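Hydrogenase expression/formation protein HypE (Desulfovibrio vulgaris subsp. vulgaris, PDB 2Z1U) binds ATP and magnesium and takes part in the maturation of hydrogenases, probably in preparing their active-site metal centre. Local coordinates at residues P50-T55 with S83-R88; L73-T78 with K116-A121; G77-V82 with R90-G95. One frame throughout, in Å; residues are numbered along the deposited sequence.

Interaction 1: P50-T55 with S83-R88; sequences PLAMST and SMLGAR
Ala-52 presents its lone methyl to the turn that follows helix 70-83, where Leu-85 of the turn and Ala-87, which opens strand 87-99, close on it. CB of Ala-87 lies 3.6 Å from CB of Ala-52, methyl against methyl, while Leu-85 reaches the same carbon with its branch atom CD2 at 3.9 Å. Leu-85 comes alongside rather than end-on, because its own CB is almost as near to the Ala-52 methyl as CD2 is. All three residues are buried, and the contact between them is purely apolar.

A type I turn from Ser-83 to Gly-86, closed by the bond from Gly-86 N to Ser-83 O at 2.8 Å, sets Leu-85 and Ala-87 on the same methyl. Strands 50-58 and 87-99 are not neighbours in the sheet: strand 141-151 runs between them, and Ala-87 also touches Ile-151 there. Strand 50-58 pairs on its other edge with a strand of the second subunit, carrying the sheet across the interface. The contact thus belongs to the turn that links helix 70-83 to strand 87-99, packed on strand 50-58 in the PurM-like N-terminal domain of the AIR synthase-related proteins.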
# COMPACT_ATOMS: atom_id res chain seq x y z
N PRO A 50 -9.94 0.98 18.34
CA PRO A 50 -10.04 -0.20 17.49
C PRO A 50 -10.17 0.27 16.05
O PRO A 50 -11.11 1.01 15.72
CB PRO A 50 -11.32 -0.89 17.97
CG PRO A 50 -11.74 -0.16 19.22
CD PRO A 50 -11.16 1.22 19.11
N LEU A 51 -9.21 -0.12 15.21
CA LEU A 51 -9.15 0.36 13.83
C LEU A 51 -9.23 -0.80 12.86
O LEU A 51 -8.94 -1.93 13.22
CB LEU A 51 -7.85 1.14 13.59
CG LEU A 51 -7.53 2.28 14.55
CD1 LEU A 51 -6.15 2.80 14.26
CD2 LEU A 51 -8.55 3.41 14.47
N ALA A 52 -9.64 -0.49 11.64
CA ALA A 52 -9.64 -1.46 10.56
C ALA A 52 -8.66 -1.00 9.46
O ALA A 52 -8.68 0.17 9.08
CB ALA A 52 -11.03 -1.64 10.01
N MET A 53 -7.81 -1.91 8.99
CA MET A 53 -6.80 -1.61 7.98
C MET A 53 -6.84 -2.62 6.82
O MET A 53 -6.84 -3.84 7.04
CB MET A 53 -5.40 -1.57 8.61
CG MET A 53 -4.24 -1.36 7.62
SD MET A 53 -2.60 -1.54 8.41
CE MET A 53 -1.55 -0.64 7.27
N SER A 54 -6.84 -2.11 5.60
CA SER A 54 -6.87 -2.95 4.39
C SER A 54 -5.96 -2.38 3.30
O SER A 54 -5.83 -1.14 3.18
CB SER A 54 -8.30 -2.98 3.84
OG SER A 54 -8.38 -3.77 2.67
N THR A 55 -5.35 -3.25 2.51
CA THR A 55 -4.60 -2.78 1.33
C THR A 55 -5.05 -3.53 0.07
O THR A 55 -5.41 -4.68 0.14
CB THR A 55 -3.06 -2.91 1.51
OG1 THR A 55 -2.41 -2.15 0.50
CG2 THR A 55 -2.59 -4.40 1.39
N SER A 83 -14.67 -0.63 5.17
CA SER A 83 -16.09 -0.66 5.58
C SER A 83 -16.62 -2.05 5.93
O SER A 83 -17.49 -2.18 6.81
CB SER A 83 -17.01 -0.02 4.51
OG SER A 83 -16.69 1.36 4.30
N MET A 84 -16.11 -3.08 5.25
CA MET A 84 -16.57 -4.47 5.49
C MET A 84 -16.36 -4.95 6.92
O MET A 84 -17.04 -5.86 7.37
CB MET A 84 -15.93 -5.45 4.50
CG MET A 84 -16.19 -5.16 3.01
SD MET A 84 -17.93 -5.08 2.53
CE MET A 84 -18.35 -3.35 2.80
N LEU A 85 -15.41 -4.35 7.64
CA LEU A 85 -15.22 -4.66 9.06
C LEU A 85 -16.06 -3.76 9.97
O LEU A 85 -15.76 -3.62 11.15
CB LEU A 85 -13.74 -4.54 9.44
CG LEU A 85 -13.16 -5.74 10.20
CD1 LEU A 85 -13.09 -6.97 9.28
CD2 LEU A 85 -11.78 -5.40 10.77
N GLY A 86 -17.12 -3.16 9.42
CA GLY A 86 -18.03 -2.34 10.22
C GLY A 86 -17.32 -1.12 10.75
O GLY A 86 -17.57 -0.68 11.87
N ALA A 87 -16.42 -0.57 9.92
CA ALA A 87 -15.62 0.59 10.29
C ALA A 87 -15.91 1.80 9.42
O ALA A 87 -16.44 1.68 8.31
CB ALA A 87 -14.13 0.24 10.23
N ARG A 88 -15.59 2.98 9.95
CA ARG A 88 -15.70 4.24 9.24
C ARG A 88 -14.31 4.54 8.65
O ARG A 88 -13.39 4.88 9.39
CB ARG A 88 -16.13 5.34 10.23
CG ARG A 88 -16.22 6.73 9.65
CD ARG A 88 -16.54 7.74 10.75
NE ARG A 88 -17.89 7.51 11.27
CZ ARG A 88 -18.28 7.78 12.50
NH1 ARG A 88 -17.43 8.30 13.38
NH2 ARG A 88 -19.54 7.55 12.87

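Interaction 2: L73-T78 with K116-A121; sequences LAVHGT and KAAREA
Val-75 is the first residue of helix 73-78 to meet helix 116-121, and it does so with one branch. Its CG1 stands anti to the backbone N (chi1 174°) and reaches the CB of Ala-117 at 3.7 Å. The same methyl continues over the backbone at Ala-118, 3.7 Å from that residue's N, and more loosely toward its CB. Small residues on helix 116-121 let the two backbones come near each other, with the CA atoms of Val-75 and Ala-117 6.3 Å apart.

One residue on, His-76 brings its ring to the same Ala-117 methyl from a direction roughly at right angles to that of Val-75. CB of Ala-117 sits 3.5 Å from NE2 of His-76. This end of the ring is also polar: a water lying in the ring plane at its edge makes a weak hydrogen bond to NE2 and donates one to OE1 of Glu-120 at 3.2 Å, forming a tenuous bridge between the helices. The firmer anchor of the imidazole is ND1, the other ring nitrogen, which hydrogen-bonds to OG of Ser-198 and limits the ring's rotation.

The two helix segments run side by side in roughly the same direction, 28° apart, with axes 9.1 Å from each other. Beyond this pair, Thr-78 and the carbonyl of Ala-74 turn to Thr-145 on strand 141-151, Ala-74 packs on Tyr-58 of strand 50-58, and the C-terminal end of helix 104-121 is tied through Ala-121 O to Asn-202 at the start of helix 202-212.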
# COMPACT_ATOMS: atom_id res chain seq x y z
N LEU A 73 -11.50 2.99 -8.94
CA LEU A 73 -11.33 1.67 -8.30
C LEU A 73 -10.40 1.73 -7.07
O LEU A 73 -10.72 1.17 -6.00
CB LEU A 73 -10.78 0.66 -9.32
CG LEU A 73 -11.68 -0.41 -9.96
CD1 LEU A 73 -13.14 0.00 -10.13
CD2 LEU A 73 -11.07 -1.01 -11.26
N ALA A 74 -9.27 2.41 -7.23
CA ALA A 74 -8.27 2.52 -6.17
C ALA A 74 -8.85 3.13 -4.87
O ALA A 74 -8.57 2.63 -3.76
CB ALA A 74 -7.08 3.30 -6.66
N VAL A 75 -9.66 4.18 -5.00
CA VAL A 75 -10.33 4.76 -3.82
C VAL A 75 -11.54 3.93 -3.32
O VAL A 75 -11.56 3.51 -2.16
CB VAL A 75 -10.69 6.25 -4.06
CG1 VAL A 75 -11.52 6.80 -2.92
CG2 VAL A 75 -9.40 7.07 -4.22
N HIS A 76 -12.53 3.70 -4.19
CA HIS A 76 -13.76 2.98 -3.79
C HIS A 76 -13.49 1.59 -3.20
O HIS A 76 -14.05 1.23 -2.16
CB HIS A 76 -14.74 2.84 -4.98
CG HIS A 76 -15.24 4.15 -5.51
ND1 HIS A 76 -15.67 4.31 -6.81
CD2 HIS A 76 -15.36 5.36 -4.93
CE1 HIS A 76 -16.03 5.57 -7.00
NE2 HIS A 76 -15.84 6.22 -5.87
N GLY A 77 -12.62 0.83 -3.85
CA GLY A 77 -12.38 -0.57 -3.44
C GLY A 77 -11.80 -0.63 -2.03
O GLY A 77 -12.16 -1.51 -1.22
N THR A 78 -10.92 0.32 -1.71
CA THR A 78 -10.22 0.32 -0.43
C THR A 78 -11.10 0.95 0.68
O THR A 78 -11.15 0.44 1.81
CB THR A 78 -8.83 0.97 -0.57
OG1 THR A 78 -7.99 0.07 -1.30
CG2 THR A 78 -8.20 1.24 0.78
N LYS A 116 -11.64 13.31 -6.41
CA LYS A 116 -13.10 13.35 -6.42
C LYS A 116 -13.75 12.22 -5.62
O LYS A 116 -14.71 12.44 -4.86
CB LYS A 116 -13.60 13.31 -7.87
CG LYS A 116 -15.05 13.76 -8.06
CD LYS A 116 -15.68 13.07 -9.27
CE LYS A 116 -17.14 13.49 -9.47
NZ LYS A 116 -17.79 12.56 -10.43
N ALA A 117 -13.25 11.00 -5.81
CA ALA A 117 -13.78 9.84 -5.12
C ALA A 117 -13.56 9.93 -3.60
O ALA A 117 -14.46 9.63 -2.80
CB ALA A 117 -13.17 8.53 -5.68
N ALA A 118 -12.37 10.36 -3.20
CA ALA A 118 -12.05 10.52 -1.79
C ALA A 118 -12.93 11.58 -1.12
O ALA A 118 -13.42 11.36 -0.00
CB ALA A 118 -10.55 10.85 -1.61
N ARG A 119 -13.14 12.72 -1.79
CA ARG A 119 -14.04 13.77 -1.30
C ARG A 119 -15.44 13.25 -1.08
O ARG A 119 -16.05 13.52 -0.05
CB ARG A 119 -14.11 14.96 -2.26
CG ARG A 119 -12.92 15.85 -2.22
CD ARG A 119 -13.08 17.04 -3.18
NE ARG A 119 -11.85 17.09 -3.96
CZ ARG A 119 -11.77 16.92 -5.27
NH1 ARG A 119 -12.86 16.76 -6.01
NH2 ARG A 119 -10.57 16.95 -5.85
N GLU A 120 -15.95 12.52 -2.07
CA GLU A 120 -17.31 11.97 -2.03
C GLU A 120 -17.47 10.94 -0.92
O GLU A 120 -18.52 10.88 -0.29
CB GLU A 120 -17.71 11.38 -3.39
CG GLU A 120 -17.74 12.48 -4.48
CD GLU A 120 -18.41 12.06 -5.79
OE1 GLU A 120 -18.62 10.84 -6.00
OE2 GLU A 120 -18.73 12.97 -6.60
N ALA A 121 -16.42 10.16 -0.69
CA ALA A 121 -16.41 9.20 0.41
C ALA A 121 -16.14 9.81 1.80
O ALA A 121 -16.25 9.11 2.81
CB ALA A 121 -15.43 8.03 0.11
O HOH W 1 -16.48 9.06 -7.52

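Interaction 3: G77-V82 with R90-G95; sequences GTVNDV and RYLSCG. With MG (magnesium ion), chain C; ATP (adenosine-5'-triphosphate), chain D.
Thr-78 and Leu-92 meet where helix 70-83 lies on the sheet of the PurM-like N-terminal domain, a contact between a helix and the sheet it covers in this alpha-beta domain. Their side chains point at the opposing segment but slide past each other in opposite directions, so they touch flank to flank. The methyl CG2 of Thr-78 lies 3.7 Å from CD1 of Leu-92, and the threonine CB is close behind. With CG2 anti to the backbone N (chi1 -72° for OG1), the methyl is turned to the leucine while the hydroxyl turns to Thr-145 and Tyr-58, its hydrogen-bond partners. The one side chain is thereby divided into an apolar half facing Leu-92 and a polar half anchored elsewhere.

The other branch of Leu-92 is used by the next residue of the helix: CD2 faces CG2 of Val-79 at 4.3 Å, a looser touch. Leu-92 thus spreads its two methyls over neighbouring residues of the helix. It also packs on Ile-125 and Thr-145 of the adjacent strands, which makes it part of the layer between helix and sheet.

One turn along from Thr-78, the helix carries Asp-81, whose carboxylate reaches into the nucleotide site. Asp-220 and Asp-41 of the second subunit also bind its magnesium, so the site is built at the subunit interface. OD2 of Asp-81 binds the magnesium ion at 2.2 Å, and O2B of the ATP beta-phosphate binds the same ion at 2.0 Å, next to Asp-81 OD2 and roughly at right angles to it.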
# COMPACT_ATOMS: atom_id res chain seq x y z
N GLY A 77 -12.62 0.83 -3.85
CA GLY A 77 -12.38 -0.57 -3.44
C GLY A 77 -11.80 -0.63 -2.03
O GLY A 77 -12.16 -1.51 -1.22
N THR A 78 -10.92 0.32 -1.71
CA THR A 78 -10.22 0.32 -0.43
C THR A 78 -11.10 0.95 0.68
O THR A 78 -11.15 0.44 1.81
CB THR A 78 -8.83 0.97 -0.57
OG1 THR A 78 -7.99 0.07 -1.30
CG2 THR A 78 -8.20 1.24 0.78
N VAL A 79 -11.81 2.02 0.34
CA VAL A 79 -12.89 2.55 1.18
C VAL A 79 -13.87 1.40 1.52
O VAL A 79 -14.22 1.19 2.69
CB VAL A 79 -13.63 3.75 0.49
CG1 VAL A 79 -14.99 4.05 1.15
CG2 VAL A 79 -12.76 5.01 0.48
N ASN A 80 -14.28 0.63 0.50
CA ASN A 80 -15.19 -0.49 0.71
C ASN A 80 -14.62 -1.59 1.62
O ASN A 80 -15.31 -2.04 2.53
CB ASN A 80 -15.70 -1.09 -0.63
CG ASN A 80 -16.57 -0.10 -1.40
OD1 ASN A 80 -16.94 0.95 -0.87
ND2 ASN A 80 -16.84 -0.40 -2.66
N ASP A 81 -13.39 -2.03 1.37
CA ASP A 81 -12.80 -3.09 2.18
C ASP A 81 -12.72 -2.73 3.68
O ASP A 81 -13.03 -3.55 4.54
CB ASP A 81 -11.42 -3.50 1.64
CG ASP A 81 -11.45 -4.85 0.93
OD1 ASP A 81 -10.42 -5.32 0.39
OD2 ASP A 81 -12.52 -5.48 0.96
N VAL A 82 -12.26 -1.52 3.97
CA VAL A 82 -12.26 -1.02 5.35
C VAL A 82 -13.68 -1.07 5.95
O VAL A 82 -13.86 -1.51 7.09
CB VAL A 82 -11.68 0.40 5.44
CG1 VAL A 82 -11.92 1.00 6.85
CG2 VAL A 82 -10.17 0.39 5.10
N ARG A 90 -11.33 6.61 7.13
CA ARG A 90 -10.96 7.98 7.39
C ARG A 90 -9.86 8.43 6.45
O ARG A 90 -9.93 9.54 5.88
CB ARG A 90 -10.49 8.15 8.84
CG ARG A 90 -11.56 7.87 9.89
CD ARG A 90 -12.66 8.93 9.91
NE ARG A 90 -12.13 10.29 9.88
CZ ARG A 90 -11.60 10.92 10.94
NH1 ARG A 90 -11.51 10.30 12.11
NH2 ARG A 90 -11.15 12.17 10.82
N TYR A 91 -8.84 7.58 6.30
CA TYR A 91 -7.57 7.99 5.67
C TYR A 91 -7.01 6.93 4.76
O TYR A 91 -6.99 5.75 5.12
CB TYR A 91 -6.51 8.33 6.73
CG TYR A 91 -6.94 9.45 7.68
CD1 TYR A 91 -7.23 10.72 7.19
CD2 TYR A 91 -7.06 9.22 9.05
CE1 TYR A 91 -7.62 11.76 8.03
CE2 TYR A 91 -7.45 10.25 9.90
CZ TYR A 91 -7.72 11.51 9.39
OH TYR A 91 -8.12 12.53 10.23
N LEU A 92 -6.57 7.35 3.59
CA LEU A 92 -5.95 6.44 2.62
C LEU A 92 -4.50 6.85 2.35
O LEU A 92 -4.14 8.02 2.46
CB LEU A 92 -6.72 6.50 1.29
CG LEU A 92 -8.14 5.90 1.08
CD1 LEU A 92 -8.18 4.88 -0.05
CD2 LEU A 92 -8.84 5.35 2.31
N SER A 93 -3.67 5.87 2.02
CA SER A 93 -2.40 6.13 1.36
C SER A 93 -2.51 5.65 -0.10
O SER A 93 -3.34 4.80 -0.41
CB SER A 93 -1.27 5.36 2.05
OG SER A 93 -1.48 3.96 1.95
N CYS A 94 -1.66 6.19 -0.97
CA CYS A 94 -1.60 5.73 -2.36
C CYS A 94 -0.16 5.53 -2.82
O CYS A 94 0.69 6.38 -2.61
CB CYS A 94 -2.32 6.68 -3.31
SG CYS A 94 -1.78 8.37 -3.21
N GLY A 95 0.10 4.40 -3.45
CA GLY A 95 1.41 4.09 -3.97
C GLY A 95 1.26 3.90 -5.47
O GLY A 95 0.62 2.95 -5.91
MG MG C . -13.19 -7.28 -0.14
PG ATP D . -9.90 -8.47 -3.94
O1G ATP D . -8.38 -8.21 -3.84
O2G ATP D . -10.21 -9.60 -4.87
O3G ATP D . -10.73 -7.22 -4.18
PB ATP D . -10.19 -8.60 -1.04
O1B ATP D . -9.11 -7.49 -1.12
O2B ATP D . -11.42 -8.32 -0.25
O3B ATP D . -10.47 -9.06 -2.55
PA ATP D . -8.19 -10.62 -0.91
O1A ATP D . -8.67 -11.78 -1.78
O2A ATP D . -7.23 -9.71 -1.63
O3A ATP D . -9.50 -9.85 -0.30
O5' ATP D . -7.59 -11.12 0.46
C5' ATP D . -8.14 -12.23 1.17
C4' ATP D . -7.41 -12.31 2.50
O4' ATP D . -6.06 -12.69 2.21
C3' ATP D . -7.34 -10.96 3.21
O3' ATP D . -7.48 -11.19 4.62
C2' ATP D . -5.93 -10.44 2.92
O2' ATP D . -5.46 -9.67 4.02
C1' ATP D . -5.12 -11.74 2.74
N9 ATP D . -4.00 -11.61 1.77
C8 ATP D . -4.08 -11.57 0.43
N7 ATP D . -2.85 -11.47 -0.12
C5 ATP D . -1.99 -11.40 0.91
C6 ATP D . -0.52 -11.26 1.06
N6 ATP D . 0.25 -11.15 -0.05
N1 ATP D . -0.02 -11.25 2.29
C2 ATP D . -0.76 -11.34 3.41
N3 ATP D . -2.10 -11.48 3.34
C4 ATP D . -2.73 -11.51 2.14
O HOH W 2 -13.67 -9.44 -1.30

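All three contacts lie in the N-terminal domain and involve helix 70-83 or the turn leaving it. Interactions 2 and 3 are closest, with centres about 7 Å apart; they share Gly-77 and Thr-78, and Val-79 packs on Ala-121 between them. Interaction 1 lies about 9 Å from the centre of interaction 3 and about 15 Å from that of interaction 2, and Ser-54 packs on Asp-81 and Val-82 to connect it with interaction 3. Along the chain, strand 50-58, helix 70-83, strand 87-99 and helix 104-121 follow in that order. The helix bearing the magnesium ligand Asp-81 thus lies on the sheet, which continues into the second subunit, with helix 104-121 at its side.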